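Local coordinates for uncharacterized protein (Bordetella bronchiseptica RB50, PDB 3BE3), which is of unknown function but belongs to the DUF1653 family, whose members are grouped with SH3-like beta folds, at residues 30-42 against 48-60. Numbering follows the deposited sequence.
Sequences DETDEVVVVYTRL and LPMSTRLLRIWNE. With SO4 (sulfate ion), chain D.
Leu-48 O reaches Arg-41 NE through a water. Pro-49 CA sits over one face of the Arg-41 guanidinium, 3.5 Å from NH2, and Pro-49 O accepts from Arg-41 N. CG of selenomethionine Met-50 rests on Thr-40 OG1 at 3.4 Å. Ser-51 exchanges two backbone bonds with Tyr-39 and sets its CB over the phenol ring, 3.9 Å from the centroid. Strands 35-41 and 50-54 form an antiparallel hairpin at one end of the chain's six-stranded sheet. Beyond it, Ser-51 and Thr-52 pair in parallel with a strand of the second subunit, extending the sheet. Arg-53 makes the next hydrogen-bonded pair, with Val-37. Its extended side chain reaches a sulfate, probably from the crystallisation liquor, through NH1 and NH2; Tyr-16, His-15 and Arg-71 also hold it. At the N-cap, Leu-54 CD2 lies 3.7 Å from Glu-34 CB. Leu-55 N donates to Val-35 O, carrying the pairing into helix 55-58. Arg-56 salt-bridges Glu-34 OE2, NH1 at 2.8 Å from above the carboxylate plane, NH2 on the syn side. Chi1 of 175° carries the Trp-58 indole to Val-37 CG1, a CH-pi contact over its six-membered ring. Its edge meets the Tyr-39 face opposite Ser-51, edge-to-face at 67°.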
loop_
_atom_site.group_PDB
_atom_site.type_symbol
_atom_site.label_atom_id
_atom_site.label_comp_id
_atom_site.label_asym_id
_atom_site.label_seq_id
_atom_site.Cartn_x
_atom_site.Cartn_y
_atom_site.Cartn_z
ATOM N N ASP B 30 -1.492 -3.513 -8.452
ATOM C CA ASP B 30 -1.003 -4.076 -9.711
ATOM C C ASP B 30 -1.936 -5.031 -10.462
ATOM O O ASP B 30 -2.035 -4.956 -11.687
ATOM C CB ASP B 30 0.333 -4.783 -9.489
ATOM C CG ASP B 30 0.959 -5.255 -10.786
ATOM O OD1 ASP B 30 1.558 -4.424 -11.500
ATOM O OD2 ASP B 30 0.834 -6.453 -11.102
ATOM N N GLU B 31 -2.598 -5.929 -9.740
ATOM C CA GLU B 31 -3.499 -6.917 -10.345
ATOM C C GLU B 31 -4.750 -6.325 -10.991
ATOM O O GLU B 31 -5.159 -6.723 -12.083
ATOM C CB GLU B 31 -3.990 -7.926 -9.294
ATOM C CG GLU B 31 -2.946 -8.822 -8.641
ATOM C CD GLU B 31 -2.146 -8.131 -7.547
ATOM O OE1 GLU B 31 -2.565 -7.058 -7.063
ATOM O OE2 GLU B 31 -1.095 -8.679 -7.163
ATOM N N THR B 32 -5.351 -5.370 -10.295
ATOM C CA THR B 32 -6.603 -4.761 -10.729
ATOM C C THR B 32 -6.541 -3.351 -11.310
ATOM O O THR B 32 -7.522 -2.873 -11.881
ATOM C CB THR B 32 -7.557 -4.701 -9.547
ATOM O OG1 THR B 32 -7.037 -3.770 -8.588
ATOM C CG2 THR B 32 -7.680 -6.084 -8.888
ATOM N N ASP B 33 -5.405 -2.686 -11.133
ATOM C CA ASP B 33 -5.215 -1.313 -11.592
ATOM C C ASP B 33 -6.168 -0.365 -10.882
ATOM O O ASP B 33 -6.501 0.707 -11.390
ATOM C CB ASP B 33 -5.397 -1.204 -13.110
ATOM C CG ASP B 33 -4.276 -1.892 -13.877
ATOM O OD1 ASP B 33 -4.271 -3.146 -13.942
ATOM O OD2 ASP B 33 -3.385 -1.179 -14.397
ATOM N N GLU B 34 -6.617 -0.763 -9.699
ATOM C CA GLU B 34 -7.511 0.095 -8.939
ATOM C C GLU B 34 -6.663 0.991 -8.043
ATOM O O GLU B 34 -5.547 0.641 -7.664
ATOM C CB GLU B 34 -8.515 -0.732 -8.120
ATOM C CG GLU B 34 -9.550 -1.446 -8.997
ATOM C CD GLU B 34 -10.896 -1.642 -8.305
ATOM O OE1 GLU B 34 -10.944 -2.329 -7.263
ATOM O OE2 GLU B 34 -11.910 -1.108 -8.806
ATOM N N VAL B 35 -7.200 2.162 -7.741
ATOM C CA VAL B 35 -6.537 3.155 -6.912
ATOM C C VAL B 35 -6.856 2.877 -5.442
ATOM O O VAL B 35 -8.027 2.809 -5.060
ATOM C CB VAL B 35 -7.020 4.554 -7.332
ATOM C CG1 VAL B 35 -6.435 5.610 -6.421
ATOM C CG2 VAL B 35 -6.571 4.835 -8.761
ATOM N N VAL B 36 -5.823 2.698 -4.623
ATOM C CA VAL B 36 -6.025 2.390 -3.207
ATOM C C VAL B 36 -5.268 3.325 -2.254
ATOM O O VAL B 36 -4.286 3.961 -2.640
ATOM C CB VAL B 36 -5.570 0.939 -2.895
ATOM C CG1 VAL B 36 -6.299 -0.051 -3.785
ATOM C CG2 VAL B 36 -4.058 0.818 -3.104
ATOM N N VAL B 37 -5.730 3.395 -1.006
ATOM C CA VAL B 37 -5.069 4.206 0.017
ATOM C C VAL B 37 -4.202 3.247 0.837
ATOM O O VAL B 37 -4.657 2.169 1.227
ATOM C CB VAL B 37 -6.090 4.893 0.984
ATOM C CG1 VAL B 37 -5.354 5.621 2.122
ATOM C CG2 VAL B 37 -6.975 5.866 0.210
ATOM N N VAL B 38 -2.950 3.635 1.067
ATOM C CA VAL B 38 -2.007 2.848 1.861
ATOM C C VAL B 38 -1.981 3.539 3.220
ATOM O O VAL B 38 -1.663 4.726 3.301
ATOM C CB VAL B 38 -0.584 2.878 1.248
ATOM C CG1 VAL B 38 0.395 2.120 2.145
ATOM C CG2 VAL B 38 -0.616 2.253 -0.139
ATOM N N TYR B 39 -2.325 2.812 4.280
ATOM C CA TYR B 39 -2.365 3.409 5.613
ATOM C C TYR B 39 -1.938 2.472 6.749
ATOM O O TYR B 39 -2.009 1.248 6.624
ATOM C CB TYR B 39 -3.778 3.948 5.880
ATOM C CG TYR B 39 -4.900 2.916 5.891
ATOM C CD1 TYR B 39 -5.515 2.534 7.082
ATOM C CD2 TYR B 39 -5.378 2.353 4.712
ATOM C CE1 TYR B 39 -6.579 1.620 7.097
ATOM C CE2 TYR B 39 -6.442 1.439 4.720
ATOM C CZ TYR B 39 -7.040 1.077 5.911
ATOM O OH TYR B 39 -8.111 0.203 5.904
ATOM N N THR B 40 -1.513 3.058 7.863
ATOM C CA THR B 40 -1.063 2.288 9.016
ATOM C C THR B 40 -1.946 2.638 10.200
ATOM O O THR B 40 -2.365 3.783 10.339
ATOM C CB THR B 40 0.394 2.654 9.374
ATOM O OG1 THR B 40 1.210 2.569 8.200
ATOM C CG2 THR B 40 0.941 1.712 10.450
ATOM N N ARG B 41 -2.235 1.665 11.056
ATOM C CA ARG B 41 -3.054 1.970 12.224
ATOM C C ARG B 41 -2.172 2.600 13.289
ATOM O O ARG B 41 -0.987 2.266 13.416
ATOM C CB ARG B 41 -3.746 0.718 12.772
ATOM C CG ARG B 41 -2.837 -0.441 13.062
ATOM C CD ARG B 41 -3.628 -1.648 13.564
ATOM N NE ARG B 41 -2.824 -2.859 13.451
ATOM C CZ ARG B 41 -1.764 -3.128 14.202
ATOM N NH1 ARG B 41 -1.375 -2.283 15.148
ATOM N NH2 ARG B 41 -1.058 -4.222 13.966
ATOM N N LEU B 42 -2.760 3.516 14.050
ATOM C CA LEU B 42 -2.036 4.213 15.099
ATOM C C LEU B 42 -2.614 3.874 16.471
ATOM O O LEU B 42 -2.925 4.758 17.274
ATOM C CB LEU B 42 -2.083 5.722 14.833
ATOM C CG LEU B 42 -1.584 6.112 13.429
ATOM C CD1 LEU B 42 -1.789 7.605 13.206
ATOM C CD2 LEU B 42 -0.109 5.730 13.258
ATOM N N LEU B 48 -1.072 -7.368 10.906
ATOM C CA LEU B 48 -0.320 -6.515 9.999
ATOM C C LEU B 48 -0.711 -5.070 10.304
ATOM O O LEU B 48 -1.890 -4.731 10.289
ATOM C CB LEU B 48 -0.673 -6.864 8.548
ATOM C CG LEU B 48 -0.092 -8.183 8.023
ATOM C CD1 LEU B 48 -0.801 -8.593 6.748
ATOM C CD2 LEU B 48 1.397 -8.028 7.785
ATOM N N PRO B 49 0.271 -4.207 10.610
ATOM C CA PRO B 49 -0.089 -2.817 10.903
ATOM C C PRO B 49 -0.531 -2.010 9.680
ATOM O O PRO B 49 -1.351 -1.098 9.806
ATOM C CB PRO B 49 1.174 -2.257 11.571
ATOM C CG PRO B 49 2.276 -3.092 11.013
ATOM C CD PRO B 49 1.665 -4.484 10.999
HETATM N N MSE B 50 -0.007 -2.341 8.500
HETATM C CA MSE B 50 -0.393 -1.618 7.289
HETATM C C MSE B 50 -1.568 -2.273 6.583
HETATM O O MSE B 50 -1.734 -3.500 6.620
HETATM C CB MSE B 50 0.778 -1.491 6.303
HETATM C CG MSE B 50 1.772 -0.405 6.654
HETATM SE SE MSE B 50 2.766 0.223 5.103
HETATM C CE MSE B 50 3.939 -1.307 4.907
ATOM N N SER B 51 -2.373 -1.440 5.929
ATOM C CA SER B 51 -3.542 -1.916 5.202
ATOM C C SER B 51 -3.709 -1.109 3.925
ATOM O O SER B 51 -3.096 -0.055 3.772
ATOM C CB SER B 51 -4.802 -1.739 6.062
ATOM O OG SER B 51 -4.696 -2.416 7.301
ATOM N N THR B 52 -4.529 -1.609 3.001
ATOM C CA THR B 52 -4.807 -0.878 1.769
ATOM C C THR B 52 -6.318 -0.937 1.569
ATOM O O THR B 52 -6.964 -1.939 1.895
ATOM C CB THR B 52 -4.118 -1.487 0.519
ATOM O OG1 THR B 52 -4.763 -2.718 0.166
ATOM C CG2 THR B 52 -2.639 -1.729 0.781
ATOM N N ARG B 53 -6.890 0.144 1.051
ATOM C CA ARG B 53 -8.331 0.196 0.827
ATOM C C ARG B 53 -8.635 1.087 -0.367
ATOM O O ARG B 53 -8.026 2.144 -0.526
ATOM C CB ARG B 53 -9.037 0.736 2.069
ATOM C CG ARG B 53 -10.540 0.553 2.042
ATOM C CD ARG B 53 -11.139 0.727 3.430
ATOM N NE ARG B 53 -12.530 0.290 3.476
ATOM C CZ ARG B 53 -13.251 0.214 4.591
ATOM N NH1 ARG B 53 -12.708 0.550 5.754
ATOM N NH2 ARG B 53 -14.507 -0.198 4.535
ATOM N N LEU B 54 -9.582 0.658 -1.198
ATOM C CA LEU B 54 -9.962 1.428 -2.376
ATOM C C LEU B 54 -10.243 2.878 -1.995
ATOM O O LEU B 54 -10.907 3.159 -0.997
ATOM C CB LEU B 54 -11.206 0.809 -3.037
ATOM C CG LEU B 54 -11.034 -0.598 -3.618
ATOM C CD1 LEU B 54 -12.388 -1.179 -3.990
ATOM C CD2 LEU B 54 -10.111 -0.537 -4.835
ATOM N N LEU B 55 -9.725 3.802 -2.794
ATOM C CA LEU B 55 -9.925 5.219 -2.538
ATOM C C LEU B 55 -11.410 5.588 -2.518
ATOM O O LEU B 55 -11.865 6.350 -1.662
ATOM C CB LEU B 55 -9.196 6.039 -3.607
ATOM C CG LEU B 55 -9.335 7.562 -3.552
ATOM C CD1 LEU B 55 -8.703 8.089 -2.286
ATOM C CD2 LEU B 55 -8.660 8.174 -4.740
ATOM N N ARG B 56 -12.168 5.045 -3.465
ATOM C CA ARG B 56 -13.587 5.360 -3.540
ATOM C C ARG B 56 -14.385 4.851 -2.338
ATOM O O ARG B 56 -15.417 5.422 -2.001
ATOM C CB ARG B 56 -14.184 4.840 -4.855
ATOM C CG ARG B 56 -14.112 3.346 -5.061
ATOM C CD ARG B 56 -14.775 2.990 -6.391
ATOM N NE ARG B 56 -14.982 1.551 -6.538
ATOM C CZ ARG B 56 -14.104 0.708 -7.078
ATOM N NH1 ARG B 56 -12.937 1.157 -7.537
ATOM N NH2 ARG B 56 -14.396 -0.585 -7.150
ATOM N N ILE B 57 -13.909 3.794 -1.686
ATOM C CA ILE B 57 -14.596 3.284 -0.501
ATOM C C ILE B 57 -14.166 4.142 0.695
ATOM O O ILE B 57 -14.979 4.506 1.545
ATOM C CB ILE B 57 -14.243 1.803 -0.213
ATOM C CG1 ILE B 57 -14.650 0.919 -1.399
ATOM C CG2 ILE B 57 -14.938 1.350 1.060
ATOM C CD1 ILE B 57 -16.125 0.959 -1.740
ATOM N N TRP B 58 -12.873 4.458 0.748
ATOM C CA TRP B 58 -12.300 5.295 1.809
ATOM C C TRP B 58 -13.040 6.631 1.855
ATOM O O TRP B 58 -13.326 7.154 2.933
ATOM C CB TRP B 58 -10.804 5.530 1.532
ATOM C CG TRP B 58 -10.067 6.485 2.465
ATOM C CD1 TRP B 58 -10.124 7.845 2.455
ATOM C CD2 TRP B 58 -9.111 6.138 3.487
ATOM N NE1 TRP B 58 -9.257 8.367 3.392
ATOM C CE2 TRP B 58 -8.621 7.339 4.032
ATOM C CE3 TRP B 58 -8.610 4.929 3.975
ATOM C CZ2 TRP B 58 -7.669 7.359 5.061
ATOM C CZ3 TRP B 58 -7.661 4.957 4.996
ATOM C CH2 TRP B 58 -7.199 6.158 5.516
ATOM N N ASN B 59 -13.343 7.160 0.670
ATOM C CA ASN B 59 -14.037 8.438 0.528
ATOM C C ASN B 59 -15.552 8.400 0.727
ATOM O O ASN B 59 -16.204 9.443 0.683
ATOM C CB ASN B 59 -13.743 9.043 -0.848
ATOM C CG ASN B 59 -12.425 9.771 -0.890
ATOM O OD1 ASN B 59 -12.002 10.344 0.109
ATOM N ND2 ASN B 59 -11.777 9.775 -2.049
ATOM N N GLU B 60 -16.123 7.223 0.943
ATOM C CA GLU B 60 -17.564 7.146 1.126
ATOM C C GLU B 60 -18.026 7.743 2.444
ATOM O O GLU B 60 -17.281 7.804 3.422
ATOM C CB GLU B 60 -18.049 5.694 1.048
ATOM C CG GLU B 60 -17.916 5.062 -0.319
ATOM C CD GLU B 60 -18.499 3.665 -0.367
ATOM O OE1 GLU B 60 -18.337 2.923 0.620
ATOM O OE2 GLU B 60 -19.108 3.301 -1.393
HETATM S S SO4 D . -15.709 0.078 7.982
HETATM O O1 SO4 D . -15.014 1.284 7.485
HETATM O O2 SO4 D . -17.164 0.276 7.843
HETATM O O3 SO4 D . -15.300 -1.089 7.189
HETATM O O4 SO4 D . -15.369 -0.139 9.397
HETATM O O HOH W 1 -10.654 3.527 -5.940
HETATM O O HOH W 2 -10.255 0.403 7.507
HETATM O O HOH W 3 -3.615 -5.324 12.488
#